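Local coordinates for carbohydrate binding module E1 (Uncultured bacterium, PDB 5KLE), which binds beta-glucan chains such as cellopentaose as a carbohydrate-binding module and is probably a targeting domain for cellulose, at residues N66-V71 with N91-N96; L40-W45 with S50-T55. One frame throughout, in Å; residues are numbered along the deposited sequence. Where two conformers were deposited one is given.

How the interactions relate
Both contacts use the four-stranded antiparallel sheet that carries the sugar site, and their centres lie about 6 Å apart. Interaction 2 comes first along the chain: strand 40-44, at an inner position in this sheet, packs its inward side chains against strand 50-54 of the second sheet. Interaction 1 follows, and its strands 67-71 and 90-96 flank strand 40-44 within the sheet, tied to it by backbone hydrogen bonds such as Thr69 N to Ile42 O. Strand 40-44 thus joins the buried interior to the binding surface. Trp45, just past its end, together with Trp68 and Lys93 of interaction 1, meets successive units of one glucan chain.

Interaction 1 of 2, residues N66-V71 with N91-N96; sequences NGWTTV and NVKFDN. With BGC (beta-D-glucopyranose), chain B; BGC (beta-D-glucopyranose), chain C.
Trp68 reaches over the intervening strand and sets the six-membered end of its indole against Lys93 and Asp95. The tight part is here: CH2 of Trp68 lies 3.9 Å from CG of Lys93, and the same CH2 is also 3.9 Å from CB of Asp95, so one ring corner rests obliquely against two residues, Lys93 and Asp95, of strand 90-96. Farther along the lysine, CE of Lys93 comes within 3.9 Å of CZ2 of Trp68. The indole CG sits beside the backbone N of Trp68 (chi1 -69°), which lays the ring across the sheet. The Asp95 carboxylate is turned 61° from the indole plane and leaves the touching to its CB; its OD1 is occupied by the backbone N of Asn96 and by a salt bridge to Lys19.

The outer side is loose between the protein segments and is occupied by sugar. Trp68 NE1 points its N-H almost straight at O4 of the chain C glucose (2.9 Å, 176°), in the ring plane; this oxygen is the glycosidic bridge to the chain B glucose. Lys93, extended beyond CG, brings its NZ to 2.9 Å from O3 of the chain B glucose. The same NZ also donates to O2 of that unit, at 3.0 Å. One ammonium thus bridges two adjacent hydroxyls in the glycan pocket, while the tryptophan holds the linkage beside it.

Trp68 also meets Trp45 and Trp97 edge-to-face. Strand 40-44 runs between the two segments and is hydrogen-bonded to both, Gly43 to Lys93 and Ile42 to Thr69; strand 67-71 forms one margin of this four-stranded sheet, and strand 23-25 pairs with 90-96 on its far side.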
loop_
_atom_site.group_PDB
_atom_site.type_symbol
_atom_site.label_atom_id
_atom_site.label_comp_id
_atom_site.label_asym_id
_atom_site.label_seq_id
_atom_site.Cartn_x
_atom_site.Cartn_y
_atom_site.Cartn_z
ATOM N N ASN A 66 -13.953 1.109 -1.515
ATOM C CA ASN A 66 -15.116 1.535 -0.726
ATOM C C ASN A 66 -14.947 1.197 0.757
ATOM O O ASN A 66 -15.946 0.969 1.459
ATOM C CB ASN A 66 -16.410 0.910 -1.270
ATOM C CG ASN A 66 -16.646 1.246 -2.748
ATOM O OD1 ASN A 66 -16.600 0.365 -3.616
ATOM N ND2 ASN A 66 -16.852 2.519 -3.032
ATOM N N GLY A 67 -13.713 1.160 1.258
ATOM C CA GLY A 67 -13.505 0.880 2.672
ATOM C C GLY A 67 -12.087 0.373 2.925
ATOM O O GLY A 67 -11.187 0.602 2.116
ATOM N N TRP A 68 -11.923 -0.354 4.029
ATOM C CA TRP A 68 -10.609 -0.808 4.484
ATOM C C TRP A 68 -10.381 -2.280 4.173
ATOM O O TRP A 68 -11.276 -3.120 4.349
ATOM C CB TRP A 68 -10.542 -0.705 6.010
ATOM C CG TRP A 68 -10.521 0.698 6.577
ATOM C CD1 TRP A 68 -11.579 1.378 7.117
ATOM C CD2 TRP A 68 -9.382 1.558 6.697
ATOM N NE1 TRP A 68 -11.168 2.613 7.563
ATOM C CE2 TRP A 68 -9.823 2.748 7.322
ATOM C CE3 TRP A 68 -8.038 1.430 6.347
ATOM C CZ2 TRP A 68 -8.960 3.814 7.602
ATOM C CZ3 TRP A 68 -7.158 2.496 6.633
ATOM C CH2 TRP A 68 -7.632 3.669 7.252
ATOM N N THR A 69 -9.145 -2.599 3.806
ATOM C CA THR A 69 -8.652 -3.971 3.749
ATOM C C THR A 69 -7.716 -4.181 4.927
ATOM O O THR A 69 -6.728 -3.452 5.074
ATOM C CB THR A 69 -7.885 -4.179 2.443
ATOM O OG1 THR A 69 -8.779 -3.978 1.342
ATOM C CG2 THR A 69 -7.353 -5.598 2.388
ATOM N N THR A 70 -8.000 -5.196 5.744
ATOM C CA THR A 70 -7.094 -5.601 6.812
ATOM C C THR A 70 -6.059 -6.569 6.243
ATOM O O THR A 70 -6.419 -7.509 5.514
ATOM C CB THR A 70 -7.893 -6.260 7.941
ATOM O OG1 THR A 70 -8.813 -5.301 8.460
ATOM C CG2 THR A 70 -6.993 -6.742 9.049
ATOM N N VAL A 71 -4.773 -6.324 6.529
ATOM C CA VAL A 71 -3.695 -7.184 6.023
ATOM C C VAL A 71 -3.035 -7.876 7.216
ATOM O O VAL A 71 -2.133 -7.320 7.867
ATOM C CB VAL A 71 -2.671 -6.384 5.208
ATOM C CG1 VAL A 71 -1.595 -7.323 4.632
ATOM C CG2 VAL A 71 -3.360 -5.604 4.077
ATOM N N ASN A 91 -7.283 8.080 -4.158
ATOM C CA ASN A 91 -6.758 8.513 -2.856
ATOM C C ASN A 91 -6.804 7.337 -1.884
ATOM O O ASN A 91 -7.866 6.733 -1.678
ATOM C CB ASN A 91 -7.573 9.668 -2.275
ATOM C CG ASN A 91 -7.373 10.955 -3.023
ATOM O OD1 ASN A 91 -6.315 11.195 -3.625
ATOM N ND2 ASN A 91 -8.364 11.836 -2.931
ATOM N N VAL A 92 -5.666 7.046 -1.252
ATOM C CA VAL A 92 -5.539 5.881 -0.380
ATOM C C VAL A 92 -4.881 6.322 0.915
ATOM O O VAL A 92 -4.124 7.297 0.932
ATOM C CB VAL A 92 -4.721 4.769 -1.077
ATOM C CG1 VAL A 92 -3.262 5.181 -1.209
ATOM C CG2 VAL A 92 -4.859 3.444 -0.328
ATOM N N LYS A 93 -5.181 5.612 2.021
ATOM C CA LYS A 93 -4.399 5.783 3.251
ATOM C C LYS A 93 -4.006 4.445 3.847
ATOM O O LYS A 93 -4.703 3.445 3.679
ATOM C CB LYS A 93 -5.057 6.670 4.307
ATOM C CG LYS A 93 -6.473 6.282 4.660
ATOM C CD LYS A 93 -6.970 7.311 5.675
ATOM C CE LYS A 93 -8.431 7.241 5.927
ATOM N NZ LYS A 93 -8.820 8.317 6.926
ATOM N N PHE A 94 -2.838 4.442 4.493
ATOM C CA PHE A 94 -2.346 3.298 5.250
ATOM C C PHE A 94 -2.428 3.635 6.737
ATOM O O PHE A 94 -2.176 4.776 7.136
ATOM C CB PHE A 94 -0.881 2.983 4.907
ATOM C CG PHE A 94 -0.635 2.604 3.457
ATOM C CD1 PHE A 94 -1.679 2.295 2.579
ATOM C CD2 PHE A 94 0.664 2.565 2.977
ATOM C CE1 PHE A 94 -1.421 1.952 1.219
ATOM C CE2 PHE A 94 0.934 2.212 1.644
ATOM C CZ PHE A 94 -0.114 1.906 0.761
ATOM N N ASP A 95 -2.784 2.637 7.563
ATOM C CA ASP A 95 -2.938 2.824 9.004
ATOM C C ASP A 95 -2.615 1.492 9.681
ATOM O O ASP A 95 -2.292 0.496 9.015
ATOM C CB ASP A 95 -4.363 3.338 9.329
ATOM C CG ASP A 95 -4.433 4.247 10.579
ATOM O OD1 ASP A 95 -3.672 4.060 11.549
ATOM O OD2 ASP A 95 -5.308 5.155 10.603
ATOM N N ASN A 96 -2.709 1.466 11.009
ATOM C CA ASN A 96 -2.438 0.242 11.748
ATOM C C ASN A 96 -3.095 0.381 13.101
ATOM O O ASN A 96 -3.075 1.469 13.698
ATOM C CB ASN A 96 -0.921 -0.058 11.893
ATOM C CG ASN A 96 -0.146 1.082 12.537
ATOM O OD1 ASN A 96 0.211 2.032 11.856
ATOM N ND2 ASN A 96 0.132 0.986 13.834
HETATM C C2 BGC B . -12.108 6.518 7.541
HETATM C C3 BGC B . -12.620 7.706 6.780
HETATM C C4 BGC B . -13.795 7.293 5.898
HETATM C C5 BGC B . -14.835 6.647 6.714
HETATM C C6 BGC B . -15.898 5.989 5.871
HETATM C C1 BGC B . -13.256 5.874 8.314
HETATM O O2 BGC B . -11.064 6.928 8.409
HETATM O O3 BGC B . -11.557 8.226 6.001
HETATM O O4 BGC B . -14.378 8.378 5.353
HETATM O O5 BGC B . -14.310 5.600 7.483
HETATM O O6 BGC B . -16.614 5.114 6.672
HETATM C C2 BGC C . -13.085 2.567 11.896
HETATM C C3 BGC C . -13.268 3.014 10.429
HETATM C C4 BGC C . -12.735 4.423 10.197
HETATM C C5 BGC C . -11.357 4.548 10.804
HETATM C C6 BGC C . -10.759 5.954 10.914
HETATM C C1 BGC C . -11.666 2.792 12.333
HETATM O O2 BGC C . -13.293 1.193 12.021
HETATM O O3 BGC C . -14.636 2.956 10.103
HETATM O O4 BGC C . -12.742 4.672 8.812
HETATM O O5 BGC C . -11.343 4.094 12.115
HETATM O O6 BGC C . -9.559 5.976 11.560
#

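Interaction 2 of 2, residues L40-W45 with S50-T55; sequences LQIGSW and SSYNIT. With BGC (beta-D-glucopyranose), chain B; BGC (beta-D-glucopyranose), chain D.
Ile42 and Tyr52 pass alongside one another, pointing opposite ways, between the two sheets of a beta-sandwich, the isoleucine from the sugar-binding sheet and the tyrosine from the sheet behind it. The phenol has its CG beside the backbone N of Tyr52 (chi1 -50°), which sends the ring inward along Ile42. The CD1 methyl of Ile42 stands over one face of that ring, displaced toward its rim, while Ile42 CG2 approaches the hydroxyl end, 3.9 Å from Tyr52 CZ. Leu40 and Ile54 meet differently: their end methyls meet tip to tip, with Leu40 CD2 3.7 Å from Ile54 CD1. Val71 touches Leu40, Ile42 and Ile54, and Phe90 lies against Tyr52, so the touching side chains are mainly apolar.

Just past the end of strand 40-44, Trp45 turns its indole to the ligand. One face carries both C4 of the chain B glucose and C1 of the chain D glucose, each 3.7 Å above the ring plane, so the platform spans the linkage between these units, an aromatic stacking common in carbohydrate-binding modules. Deep in the sandwich, the buried Tyr52 OH is satisfied within its own strand, donating a hydrogen bond of 2.7 Å to Ser50 OG.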
loop_
_atom_site.group_PDB
_atom_site.type_symbol
_atom_site.label_atom_id
_atom_site.label_comp_id
_atom_site.label_asym_id
_atom_site.label_seq_id
_atom_site.Cartn_x
_atom_site.Cartn_y
_atom_site.Cartn_z
ATOM N N LEU A 40 -1.796 -3.999 9.915
ATOM C CA LEU A 40 -1.856 -3.041 8.798
ATOM C C LEU A 40 -3.266 -2.963 8.203
ATOM O O LEU A 40 -3.956 -3.977 8.066
ATOM C CB LEU A 40 -0.867 -3.473 7.703
ATOM C CG LEU A 40 -0.854 -2.647 6.417
ATOM C CD1 LEU A 40 -0.190 -1.293 6.722
ATOM C CD2 LEU A 40 -0.080 -3.365 5.292
ATOM N N GLN A 41 -3.681 -1.750 7.831
ATOM C CA GLN A 41 -4.968 -1.478 7.187
ATOM C C GLN A 41 -4.708 -0.573 5.974
ATOM O O GLN A 41 -3.917 0.380 6.068
ATOM C CB GLN A 41 -5.891 -0.726 8.176
ATOM C CG GLN A 41 -5.885 -1.271 9.606
ATOM C CD GLN A 41 -6.636 -2.585 9.788
ATOM O OE1 GLN A 41 -7.584 -2.882 9.038
ATOM N NE2 GLN A 41 -6.271 -3.340 10.821
ATOM N N ILE A 42 -5.353 -0.878 4.831
ATOM C CA ILE A 42 -5.261 -0.087 3.589
ATOM C C ILE A 42 -6.680 0.338 3.235
ATOM O O ILE A 42 -7.558 -0.527 3.098
ATOM C CB ILE A 42 -4.632 -0.870 2.425
ATOM C CG1 ILE A 42 -3.221 -1.327 2.813
ATOM C CG2 ILE A 42 -4.686 0.007 1.147
ATOM C CD1 ILE A 42 -2.577 -2.270 1.783
ATOM N N GLY A 43 -6.914 1.650 3.111
ATOM C CA GLY A 43 -8.266 2.174 2.893
ATOM C C GLY A 43 -8.387 3.162 1.750
ATOM O O GLY A 43 -7.527 4.027 1.563
ATOM N N SER A 44 -9.494 3.053 0.992
ATOM C CA SER A 44 -9.774 4.043 -0.040
ATOM C C SER A 44 -11.274 4.121 -0.246
ATOM O O SER A 44 -11.979 3.112 -0.113
ATOM C CB SER A 44 -9.106 3.665 -1.365
ATOM O OG SER A 44 -9.368 4.640 -2.375
ATOM N N TRP A 45 -11.739 5.308 -0.647
ATOM C CA TRP A 45 -13.161 5.592 -0.837
ATOM C C TRP A 45 -13.420 6.171 -2.230
ATOM O O TRP A 45 -14.537 6.661 -2.513
ATOM C CB TRP A 45 -13.740 6.462 0.300
ATOM C CG TRP A 45 -13.744 5.655 1.553
ATOM C CD1 TRP A 45 -14.790 4.955 2.058
ATOM C CD2 TRP A 45 -12.630 5.422 2.433
ATOM N NE1 TRP A 45 -14.400 4.281 3.196
ATOM C CE2 TRP A 45 -13.074 4.545 3.440
ATOM C CE3 TRP A 45 -11.300 5.853 2.451
ATOM C CZ2 TRP A 45 -12.236 4.105 4.474
ATOM C CZ3 TRP A 45 -10.460 5.407 3.477
ATOM C CH2 TRP A 45 -10.926 4.523 4.452
ATOM N N SER A 50 -8.089 -1.643 -6.430
ATOM C CA SER A 50 -6.628 -1.677 -6.444
ATOM C C SER A 50 -6.088 -2.980 -5.861
ATOM O O SER A 50 -6.791 -3.708 -5.156
ATOM C CB SER A 50 -6.047 -0.456 -5.685
ATOM O OG SER A 50 -6.477 -0.440 -4.331
ATOM N N SER A 51 -4.822 -3.286 -6.166
ATOM C CA SER A 51 -4.164 -4.456 -5.583
ATOM C C SER A 51 -2.703 -4.141 -5.278
ATOM O O SER A 51 -2.106 -3.262 -5.900
ATOM C CB SER A 51 -4.288 -5.697 -6.458
ATOM O OG SER A 51 -3.507 -5.593 -7.631
ATOM N N TYR A 52 -2.132 -4.897 -4.324
ATOM C CA TYR A 52 -0.827 -4.599 -3.741
ATOM C C TYR A 52 -0.037 -5.863 -3.428
ATOM O O TYR A 52 -0.603 -6.920 -3.111
ATOM C CB TYR A 52 -0.988 -3.893 -2.361
ATOM C CG TYR A 52 -1.946 -2.712 -2.390
ATOM C CD1 TYR A 52 -1.469 -1.392 -2.518
ATOM C CD2 TYR A 52 -3.343 -2.913 -2.376
ATOM C CE1 TYR A 52 -2.349 -0.314 -2.591
ATOM C CE2 TYR A 52 -4.240 -1.819 -2.478
ATOM C CZ TYR A 52 -3.717 -0.522 -2.542
ATOM O OH TYR A 52 -4.582 0.570 -2.657
ATOM N N ASN A 53 1.280 -5.730 -3.478
ATOM C CA ASN A 53 2.219 -6.732 -2.958
ATOM C C ASN A 53 3.155 -6.052 -1.967
ATOM O O ASN A 53 3.728 -5.000 -2.283
ATOM C CB ASN A 53 3.120 -7.321 -4.057
ATOM C CG ASN A 53 2.377 -8.199 -5.050
ATOM O OD1 ASN A 53 1.318 -8.739 -4.749
ATOM N ND2 ASN A 53 2.970 -8.387 -6.246
ATOM N N ILE A 54 3.359 -6.669 -0.796
ATOM C CA ILE A 54 4.307 -6.154 0.197
ATOM C C ILE A 54 5.622 -6.899 0.030
ATOM O O ILE A 54 5.637 -8.143 0.002
ATOM C CB ILE A 54 3.768 -6.342 1.627
ATOM C CG1 ILE A 54 2.502 -5.517 1.805
ATOM C CG2 ILE A 54 4.843 -5.983 2.662
ATOM C CD1 ILE A 54 1.837 -5.643 3.174
ATOM N N THR A 55 6.732 -6.163 -0.086
ATOM C CA THR A 55 8.022 -6.831 -0.314
ATOM C C THR A 55 8.350 -7.748 0.859
ATOM O O THR A 55 8.282 -7.345 2.022
ATOM C CB THR A 55 9.114 -5.793 -0.519
ATOM O OG1 THR A 55 8.698 -4.972 -1.622
ATOM C CG2 THR A 55 10.475 -6.472 -0.872
HETATM C C2 BGC B . -12.108 6.518 7.541
HETATM C C3 BGC B . -12.620 7.706 6.780
HETATM C C4 BGC B . -13.795 7.293 5.898
HETATM C C5 BGC B . -14.835 6.647 6.714
HETATM C C6 BGC B . -15.898 5.989 5.871
HETATM C C1 BGC B . -13.256 5.874 8.314
HETATM O O2 BGC B . -11.064 6.928 8.409
HETATM O O3 BGC B . -11.557 8.226 6.001
HETATM O O4 BGC B . -14.378 8.378 5.353
HETATM O O5 BGC B . -14.310 5.600 7.483
HETATM O O6 BGC B . -16.614 5.114 6.672
HETATM C C2 BGC D . -15.607 9.118 3.545
HETATM C C3 BGC D . -15.427 9.537 2.054
HETATM C C4 BGC D . -14.175 10.295 1.882
HETATM C C5 BGC D . -12.952 9.601 2.515
HETATM C C6 BGC D . -11.794 10.542 2.340
HETATM C C1 BGC D . -14.332 8.465 4.015
HETATM O O2 BGC D . -16.647 8.253 3.875
HETATM O O3 BGC D . -16.366 10.530 1.763
HETATM O O4 BGC D . -13.908 10.636 0.542
HETATM O O5 BGC D . -13.282 9.353 3.854
HETATM O O6 BGC D . -10.790 10.225 3.312
#